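Local coordinates for protein putative glutathionylspermidine synthase (Methylobacillus flagellatus, PDB 3N6X) that is of unknown function but, as a circularly permuted ATP-grasp protein and putative glutathionylspermidine synthase, probably acts as an ATP-dependent ligase, at residues E12-D17 and T413-V418; V221-G226 and D271-R276; I277-I282 and N311-G316. All blocks are in the same frame, centred on the assembly; numbering follows the deposited sequence.

Contact 1 of 3, residues E12-D17 and T413-V418; sequences EMFLQD and TCPTLV
Strand 413-418 of the large mixed sheet receives the N-terminal loop 12-17 through Thr413 and Pro415, which meet Glu12 and Met13 and so join two regions almost the whole chain apart. A backbone hydrogen bond fixes the approach: Glu12 N donates to Thr413 O over 2.8 Å, with the donor nearly in line with the C=O. The Glu12 side chain lays its CG 3.9 Å from Cys414 CB and then bends at chi2 (-72°), and its carboxylate turns to partners beyond this pair, a hydrogen bond with Ser412 OG and salt bridges with Arg77 and Arg151. Met13, present as selenomethionine, lays its chain obliquely across the proline ring. Its chi3 of -72° folds the terminal methyl back, and CE comes 3.7 Å from Pro415 CB. Phe14 completes the apolar patch, with CE2 at 4.2 Å from Pro415 CG; one face of its ring carries Met13 CG above the centre. The contact thus combines one nearly straight backbone bond, a proline ring set against Met13 and the Phe14 rim atom CE2, and a buried carboxylate whose two arginine partners would probably favour its ionised form.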
loop_
_atom_site.group_PDB
_atom_site.type_symbol
_atom_site.label_atom_id
_atom_site.label_comp_id
_atom_site.label_asym_id
_atom_site.label_seq_id
_atom_site.Cartn_x
_atom_site.Cartn_y
_atom_site.Cartn_z
ATOM N N GLU A 12 14.637 4.314 15.220
ATOM C CA GLU A 12 14.979 2.961 14.771
ATOM C C GLU A 12 16.427 2.585 15.135
ATOM O O GLU A 12 16.694 1.421 15.416
ATOM C CB GLU A 12 14.757 2.805 13.242
ATOM C CG GLU A 12 13.361 3.173 12.736
ATOM C CD GLU A 12 12.211 2.233 13.078
ATOM O OE1 GLU A 12 12.471 1.063 13.445
ATOM O OE2 GLU A 12 11.042 2.652 12.905
HETATM N N MSE A 13 17.358 3.572 15.123
HETATM C CA MSE A 13 18.785 3.336 15.399
HETATM C C MSE A 13 19.209 3.683 16.834
HETATM O O MSE A 13 19.849 2.861 17.487
HETATM C CB MSE A 13 19.663 4.088 14.376
HETATM C CG MSE A 13 21.156 3.770 14.468
HETATM SE SE MSE A 13 22.288 4.917 13.345
HETATM C CE MSE A 13 21.867 4.271 11.609
ATOM N N PHE A 14 18.900 4.918 17.304
ATOM C CA PHE A 14 19.343 5.401 18.623
ATOM C C PHE A 14 18.340 5.171 19.758
ATOM O O PHE A 14 17.207 5.651 19.694
ATOM C CB PHE A 14 19.789 6.871 18.551
ATOM C CG PHE A 14 20.830 7.134 17.486
ATOM C CD1 PHE A 14 22.156 6.757 17.676
ATOM C CD2 PHE A 14 20.480 7.738 16.282
ATOM C CE1 PHE A 14 23.114 6.988 16.685
ATOM C CE2 PHE A 14 21.440 7.971 15.293
ATOM C CZ PHE A 14 22.751 7.597 15.500
ATOM N N LEU A 15 18.790 4.461 20.821
ATOM C CA LEU A 15 17.996 4.105 22.009
ATOM C C LEU A 15 17.686 5.311 22.934
ATOM O O LEU A 15 17.764 6.465 22.497
ATOM C CB LEU A 15 18.709 2.989 22.808
ATOM C CG LEU A 15 18.341 1.551 22.447
ATOM C CD1 LEU A 15 19.450 0.588 22.837
ATOM C CD2 LEU A 15 17.022 1.136 23.091
ATOM N N GLN A 16 17.316 5.018 24.225
ATOM C CA GLN A 16 16.956 6.004 25.265
ATOM C C GLN A 16 17.968 7.154 25.382
ATOM O O GLN A 16 17.566 8.315 25.525
ATOM C CB GLN A 16 16.774 5.312 26.625
ATOM N N ASP A 17 19.275 6.829 25.327
ATOM C CA ASP A 17 20.344 7.824 25.350
ATOM C C ASP A 17 20.836 8.027 23.905
ATOM O O ASP A 17 20.013 8.173 22.997
ATOM C CB ASP A 17 21.483 7.363 26.279
ATOM N N THR A 413 11.098 7.562 14.188
ATOM C CA THR A 413 12.098 8.207 13.354
ATOM C C THR A 413 13.169 7.219 12.920
ATOM O O THR A 413 13.523 6.308 13.671
ATOM C CB THR A 413 12.700 9.407 14.070
ATOM O OG1 THR A 413 12.996 9.051 15.425
ATOM C CG2 THR A 413 11.794 10.619 14.033
ATOM N N CYS A 414 13.675 7.395 11.713
ATOM C CA CYS A 414 14.731 6.562 11.169
ATOM C C CYS A 414 15.900 7.472 10.804
ATOM O O CYS A 414 15.679 8.536 10.206
ATOM C CB CYS A 414 14.225 5.781 9.956
ATOM S SG CYS A 414 15.474 4.734 9.161
ATOM N N PRO A 415 17.155 7.106 11.186
ATOM C CA PRO A 415 18.304 7.965 10.847
ATOM C C PRO A 415 18.343 8.283 9.374
ATOM O O PRO A 415 18.193 7.398 8.543
ATOM C CB PRO A 415 19.501 7.133 11.282
ATOM C CG PRO A 415 18.971 6.272 12.342
ATOM C CD PRO A 415 17.591 5.907 11.921
ATOM N N THR A 416 18.391 9.563 9.061
ATOM C CA THR A 416 18.320 10.055 7.699
ATOM C C THR A 416 19.374 11.126 7.516
ATOM O O THR A 416 19.584 11.952 8.415
ATOM C CB THR A 416 16.898 10.599 7.435
ATOM O OG1 THR A 416 15.937 9.680 7.958
ATOM C CG2 THR A 416 16.621 10.854 5.961
ATOM N N LEU A 417 20.048 11.119 6.361
ATOM C CA LEU A 417 21.071 12.110 6.067
ATOM C C LEU A 417 20.445 13.454 5.703
ATOM O O LEU A 417 19.783 13.578 4.667
ATOM C CB LEU A 417 22.023 11.618 4.963
ATOM C CG LEU A 417 23.045 10.571 5.402
ATOM C CD1 LEU A 417 23.381 9.645 4.273
ATOM C CD2 LEU A 417 24.300 11.224 5.943
ATOM N N VAL A 418 20.603 14.441 6.600
ATOM C CA VAL A 418 20.088 15.810 6.429
ATOM C C VAL A 418 21.269 16.820 6.367
ATOM O O VAL A 418 22.426 16.402 6.452
ATOM C CB VAL A 418 19.041 16.182 7.523
ATOM C CG1 VAL A 418 17.828 15.254 7.461
ATOM C CG2 VAL A 418 19.666 16.168 8.915
#

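Contact 2 of 3, residues V221-G226 and D271-R276; sequences VLLTPG and DVIYRR
Val221 bonds to Val272 and Tyr274, either side of Ile273, and Leu223 to Tyr274 and Arg276, either side of Arg275, the pattern of a parallel pair. Val221 N donates to Val272 O at 3.1 Å, and Tyr274 N returns a bond to Val221 O at 2.9 Å. Next, Leu223 N reaches Tyr274 O at 3.0 Å, where the donor is tilted 31° from the carbonyl plane, and Arg276 N closes the series on Leu223 O at 2.9 Å. Tyr274 O also takes a CA-H...O contact from Leu222.

Leu222 and Tyr274 run alongside each other off neighbouring strands. Tyr274 CG is anti to the backbone N (chi1 171°), which starts the ring beside Leu222, whose CD1 lies 3.6 Å from Tyr274 CD2. Arg276 folds back over this pair: its CG sits above one face of the tyrosine ring, offset toward the rim, and touches Leu222 CD2, while NH1 donates to Tyr274 OH at 3.0 Å and NH2 forms a salt bridge with Glu234. An alanine in place of Tyr274 would probably open a gap beside Leu222 CD1 and leave the Arg276 guanidinium without its hydroxyl partner. On the opposite face Leu223 CB rests 3.6 Å from Ile273 CG2 and Val221 CG2 lies alongside Ile273 CG1.

Helix 199-209 packs on Tyr274 and helix 232-242 on Leu222. Strand 220-223, helix 232-242 and strand 245-247 form a beta-alpha-beta crossover, and strand 268-275 adds a parallel neighbour on the other edge of its first strand.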
loop_
_atom_site.group_PDB
_atom_site.type_symbol
_atom_site.label_atom_id
_atom_site.label_comp_id
_atom_site.label_asym_id
_atom_site.label_seq_id
_atom_site.Cartn_x
_atom_site.Cartn_y
_atom_site.Cartn_z
ATOM N N VAL A 221 -2.612 -11.695 -18.331
ATOM C CA VAL A 221 -2.234 -10.413 -18.930
ATOM C C VAL A 221 -2.363 -9.303 -17.869
ATOM O O VAL A 221 -3.039 -9.496 -16.857
ATOM C CB VAL A 221 -3.054 -10.069 -20.220
ATOM C CG1 VAL A 221 -2.921 -11.162 -21.286
ATOM C CG2 VAL A 221 -4.520 -9.790 -19.894
ATOM N N LEU A 222 -1.706 -8.164 -18.093
ATOM C CA LEU A 222 -1.847 -7.001 -17.224
ATOM C C LEU A 222 -2.599 -5.907 -18.005
ATOM O O LEU A 222 -2.071 -5.383 -18.993
ATOM C CB LEU A 222 -0.476 -6.481 -16.745
ATOM C CG LEU A 222 -0.480 -5.543 -15.497
ATOM C CD1 LEU A 222 0.910 -5.449 -14.894
ATOM C CD2 LEU A 222 -0.984 -4.132 -15.839
ATOM N N LEU A 223 -3.847 -5.594 -17.582
ATOM C CA LEU A 223 -4.647 -4.546 -18.229
ATOM C C LEU A 223 -4.296 -3.153 -17.657
ATOM O O LEU A 223 -4.498 -2.897 -16.473
ATOM C CB LEU A 223 -6.147 -4.857 -18.120
ATOM C CG LEU A 223 -7.136 -3.785 -18.577
ATOM C CD1 LEU A 223 -7.068 -3.556 -20.098
ATOM C CD2 LEU A 223 -8.549 -4.151 -18.162
ATOM N N THR A 224 -3.694 -2.298 -18.498
ATOM C CA THR A 224 -3.260 -0.952 -18.114
ATOM C C THR A 224 -4.132 0.143 -18.771
ATOM O O THR A 224 -4.573 -0.025 -19.917
ATOM C CB THR A 224 -1.756 -0.747 -18.467
ATOM O OG1 THR A 224 -1.335 0.533 -18.003
ATOM C CG2 THR A 224 -1.476 -0.844 -19.982
ATOM N N PRO A 225 -4.341 1.308 -18.093
ATOM C CA PRO A 225 -5.036 2.417 -18.769
ATOM C C PRO A 225 -4.179 3.016 -19.893
ATOM O O PRO A 225 -4.717 3.535 -20.862
ATOM C CB PRO A 225 -5.294 3.422 -17.649
ATOM C CG PRO A 225 -4.298 3.114 -16.609
ATOM C CD PRO A 225 -3.918 1.675 -16.724
ATOM N N GLY A 226 -2.858 2.870 -19.782
ATOM C CA GLY A 226 -1.914 3.359 -20.780
ATOM C C GLY A 226 -0.920 4.370 -20.236
ATOM O O GLY A 226 -0.924 4.670 -19.031
ATOM N N ASP A 271 -7.272 -15.912 -19.484
ATOM C CA ASP A 271 -7.919 -16.550 -18.338
ATOM C C ASP A 271 -7.911 -15.696 -17.080
ATOM O O ASP A 271 -8.868 -15.750 -16.298
ATOM C CB ASP A 271 -7.319 -17.940 -18.081
ATOM C CG ASP A 271 -7.389 -18.829 -19.316
ATOM O OD1 ASP A 271 -8.526 -19.145 -19.762
ATOM O OD2 ASP A 271 -6.320 -19.134 -19.886
ATOM N N VAL A 272 -6.827 -14.924 -16.867
ATOM C CA VAL A 272 -6.682 -14.071 -15.688
ATOM C C VAL A 272 -6.201 -12.691 -16.116
ATOM O O VAL A 272 -5.220 -12.583 -16.855
ATOM C CB VAL A 272 -5.731 -14.687 -14.601
ATOM C CG1 VAL A 272 -5.702 -13.824 -13.339
ATOM C CG2 VAL A 272 -6.118 -16.131 -14.263
ATOM N N ILE A 273 -6.878 -11.635 -15.640
ATOM C CA ILE A 273 -6.467 -10.253 -15.909
ATOM C C ILE A 273 -6.050 -9.587 -14.606
ATOM O O ILE A 273 -6.870 -9.449 -13.682
ATOM C CB ILE A 273 -7.588 -9.428 -16.613
ATOM C CG1 ILE A 273 -7.925 -9.989 -18.004
ATOM C CG2 ILE A 273 -7.203 -7.940 -16.685
ATOM C CD1 ILE A 273 -9.340 -9.567 -18.522
ATOM N N TYR A 274 -4.788 -9.180 -14.525
ATOM C CA TYR A 274 -4.301 -8.402 -13.410
ATOM C C TYR A 274 -4.665 -6.975 -13.765
ATOM O O TYR A 274 -4.057 -6.390 -14.661
ATOM C CB TYR A 274 -2.775 -8.605 -13.251
ATOM C CG TYR A 274 -2.074 -7.687 -12.267
ATOM C CD1 TYR A 274 -2.746 -7.169 -11.161
ATOM C CD2 TYR A 274 -0.708 -7.445 -12.366
ATOM C CE1 TYR A 274 -2.108 -6.315 -10.260
ATOM C CE2 TYR A 274 -0.050 -6.619 -11.452
ATOM C CZ TYR A 274 -0.756 -6.046 -10.407
ATOM O OH TYR A 274 -0.110 -5.221 -9.510
ATOM N N ARG A 275 -5.786 -6.481 -13.211
ATOM C CA ARG A 275 -6.280 -5.156 -13.601
ATOM C C ARG A 275 -5.632 -4.014 -12.844
ATOM O O ARG A 275 -5.616 -4.010 -11.609
ATOM C CB ARG A 275 -7.838 -5.069 -13.575
ATOM C CG ARG A 275 -8.480 -5.317 -12.222
ATOM C CD ARG A 275 -9.580 -4.317 -11.919
ATOM N NE ARG A 275 -10.113 -4.502 -10.567
ATOM C CZ ARG A 275 -10.026 -3.590 -9.598
ATOM N NH1 ARG A 275 -9.470 -2.409 -9.838
ATOM N NH2 ARG A 275 -10.516 -3.847 -8.388
ATOM N N ARG A 276 -5.072 -3.054 -13.584
ATOM C CA ARG A 276 -4.513 -1.851 -12.983
ATOM C C ARG A 276 -5.346 -0.639 -13.421
ATOM O O ARG A 276 -4.841 0.473 -13.560
ATOM C CB ARG A 276 -3.004 -1.705 -13.290
ATOM C CG ARG A 276 -2.123 -2.779 -12.602
ATOM C CD ARG A 276 -2.113 -2.685 -11.065
ATOM N NE ARG A 276 -1.501 -1.436 -10.595
ATOM C CZ ARG A 276 -0.234 -1.322 -10.219
ATOM N NH1 ARG A 276 0.557 -2.389 -10.199
ATOM N NH2 ARG A 276 0.252 -0.145 -9.851
#

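Contact 3 of 3, residues I277-I282 and N311-G316; sequences IDDDFI and NAVGTG
Asp279 and Val313 have the nearest CA atoms across two irregular loops, 5.9 Å apart. The loops follow strands 268-275 and 308-310, parallel neighbours in one mixed sheet, so the contact ties together the chain at the carboxyl ends of adjacent strands in an alpha/beta fold. Within the first loop Phe281 N bonds to Asp278 O and Ile282 N to Asp279 O, two overlapping turns that present both Asp279 and Ile282 to the second loop.

Asp279 carries the polar part. A chi1 of -76° sets CG beside its own backbone N, and from there the carboxylate reaches the peptide after Val313: Gly314 N donates to Asp279 OD2 over 2.8 Å. The donor meets that oxygen on its syn side, 28° out of the carboxylate plane. Gly314 itself has a positive phi of 87°, a turn that glycine takes readily. A water adds a second bond to Asp279 OD2 at 3.1 Å and gives its other hydrogen to Thr315 OG1 at 2.9 Å, bridging the loops. Thr315 OG1 is held in addition by Leu164 O, which places this bridge against another part of the chain. The other carboxylate oxygen, Asp279 OD1, lies 3.5 Å from Val313 CA and has a long, weak ion pair with Arg275.

Val313 CG1 sits over one face of the carboxylate, 3.8 Å from Asp279 OD2, so one side of the acid rests on a methyl. Helix 298-303 covers the apolar side, where Tyr302 packs on Val313 and Leu298 on Ile282. There the branches of the two residues meet methyl to methyl, Ile282 CD1 standing 4.0 Å from Val313 CG2.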
loop_
_atom_site.group_PDB
_atom_site.type_symbol
_atom_site.label_atom_id
_atom_site.label_comp_id
_atom_site.label_asym_id
_atom_site.label_seq_id
_atom_site.Cartn_x
_atom_site.Cartn_y
_atom_site.Cartn_z
ATOM N N ILE A 277 -6.635 -0.884 -13.632
ATOM C CA ILE A 277 -7.640 0.118 -13.993
ATOM C C ILE A 277 -8.729 0.080 -12.908
ATOM O O ILE A 277 -9.016 -0.995 -12.386
ATOM C CB ILE A 277 -8.229 -0.204 -15.408
ATOM C CG1 ILE A 277 -7.141 -0.105 -16.499
ATOM C CG2 ILE A 277 -9.408 0.686 -15.732
ATOM C CD1 ILE A 277 -7.620 -0.274 -17.901
ATOM N N ASP A 278 -9.329 1.242 -12.560
ATOM C CA ASP A 278 -10.415 1.280 -11.569
ATOM C C ASP A 278 -11.651 0.579 -12.099
ATOM O O ASP A 278 -11.894 0.604 -13.310
ATOM C CB ASP A 278 -10.763 2.729 -11.208
ATOM C CG ASP A 278 -9.731 3.425 -10.344
ATOM O OD1 ASP A 278 -9.206 2.776 -9.397
ATOM O OD2 ASP A 278 -9.502 4.637 -10.557
ATOM N N ASP A 279 -12.455 -0.033 -11.190
ATOM C CA ASP A 279 -13.735 -0.700 -11.517
ATOM C C ASP A 279 -14.541 0.096 -12.508
ATOM O O ASP A 279 -15.028 -0.447 -13.484
ATOM C CB ASP A 279 -14.598 -0.860 -10.240
ATOM C CG ASP A 279 -14.155 -1.947 -9.312
ATOM O OD1 ASP A 279 -13.241 -2.707 -9.687
ATOM O OD2 ASP A 279 -14.742 -2.063 -8.219
ATOM N N ASP A 280 -14.743 1.377 -12.210
ATOM C CA ASP A 280 -15.560 2.303 -12.986
ATOM C C ASP A 280 -15.230 2.329 -14.464
ATOM O O ASP A 280 -16.092 2.676 -15.265
ATOM C CB ASP A 280 -15.408 3.721 -12.415
ATOM C CG ASP A 280 -16.369 4.039 -11.312
ATOM O OD1 ASP A 280 -17.489 3.487 -11.327
ATOM O OD2 ASP A 280 -16.038 4.905 -10.471
ATOM N N PHE A 281 -13.976 2.026 -14.825
ATOM C CA PHE A 281 -13.487 2.160 -16.201
ATOM C C PHE A 281 -13.297 0.850 -16.973
ATOM O O PHE A 281 -12.877 0.903 -18.128
ATOM C CB PHE A 281 -12.178 2.951 -16.203
ATOM C CG PHE A 281 -12.345 4.423 -15.932
ATOM C CD1 PHE A 281 -12.422 4.902 -14.629
ATOM C CD2 PHE A 281 -12.386 5.339 -16.978
ATOM C CE1 PHE A 281 -12.566 6.267 -14.378
ATOM C CE2 PHE A 281 -12.534 6.703 -16.727
ATOM C CZ PHE A 281 -12.631 7.158 -15.428
ATOM N N ILE A 282 -13.590 -0.314 -16.358
ATOM C CA ILE A 282 -13.310 -1.612 -16.989
ATOM C C ILE A 282 -14.305 -2.080 -18.048
ATOM O O ILE A 282 -13.959 -2.956 -18.838
ATOM C CB ILE A 282 -13.006 -2.745 -15.963
ATOM C CG1 ILE A 282 -14.214 -3.058 -15.071
ATOM C CG2 ILE A 282 -11.737 -2.473 -15.164
ATOM C CD1 ILE A 282 -14.605 -4.474 -15.085
ATOM N N ASN A 311 -7.191 -7.206 -8.878
ATOM C CA ASN A 311 -8.125 -7.539 -7.789
ATOM C C ASN A 311 -9.571 -7.602 -8.297
ATOM O O ASN A 311 -9.889 -7.067 -9.369
ATOM C CB ASN A 311 -8.004 -6.522 -6.654
ATOM C CG ASN A 311 -6.707 -6.613 -5.876
ATOM O OD1 ASN A 311 -5.889 -7.518 -6.061
ATOM N ND2 ASN A 311 -6.521 -5.710 -4.943
ATOM N N ALA A 312 -10.422 -8.323 -7.568
ATOM C CA ALA A 312 -11.829 -8.464 -7.899
ATOM C C ALA A 312 -12.503 -7.109 -7.996
ATOM O O ALA A 312 -12.027 -6.137 -7.403
ATOM C CB ALA A 312 -12.524 -9.300 -6.834
ATOM N N VAL A 313 -13.633 -7.050 -8.716
ATOM C CA VAL A 313 -14.482 -5.871 -8.790
ATOM C C VAL A 313 -15.208 -5.741 -7.412
ATOM O O VAL A 313 -15.597 -6.754 -6.831
ATOM C CB VAL A 313 -15.507 -6.023 -9.971
ATOM C CG1 VAL A 313 -16.621 -4.974 -9.891
ATOM C CG2 VAL A 313 -14.804 -5.958 -11.328
ATOM N N GLY A 314 -15.336 -4.514 -6.905
ATOM C CA GLY A 314 -16.060 -4.243 -5.661
ATOM C C GLY A 314 -15.280 -4.364 -4.363
ATOM O O GLY A 314 -15.890 -4.450 -3.291
ATOM N N THR A 315 -13.927 -4.343 -4.428
ATOM C CA THR A 315 -13.111 -4.416 -3.201
ATOM C C THR A 315 -13.110 -3.088 -2.438
ATOM O O THR A 315 -12.761 -3.066 -1.254
ATOM C CB THR A 315 -11.668 -4.855 -3.506
ATOM O OG1 THR A 315 -11.055 -3.879 -4.350
ATOM C CG2 THR A 315 -11.595 -6.240 -4.132
ATOM N N GLY A 316 -13.467 -1.994 -3.132
ATOM C CA GLY A 316 -13.458 -0.643 -2.580
ATOM C C GLY A 316 -14.288 -0.455 -1.322
ATOM O O GLY A 316 -14.017 0.451 -0.534
HETATM O O HOH W 1 -12.189 -2.277 -6.440
#

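How the contacts relate
Contacts 2 and 3 form one neighbourhood, their centres 11 Å apart, whereas contact 1 lies about 41 and 40 Å from contacts 2 and 3 (centre to centre) across the middle of the chain. Strand 268-275 links the pair: it supplies half of contact 2 and runs straight into the first loop of contact 3. Arg275 joins them, NE bonding probably to Asn311 O at 2.8 Å and NH2 to Ala312 O, while Leu223 packs on Ile277. Along the sequence contact 2 closes before contact 3 opens, and contact 1 spans both. Contact 2 is part of the six-stranded sheet and contact 3 joins loops at the ends of two of its strands; contact 1 brings the N-terminal region onto the other sheet.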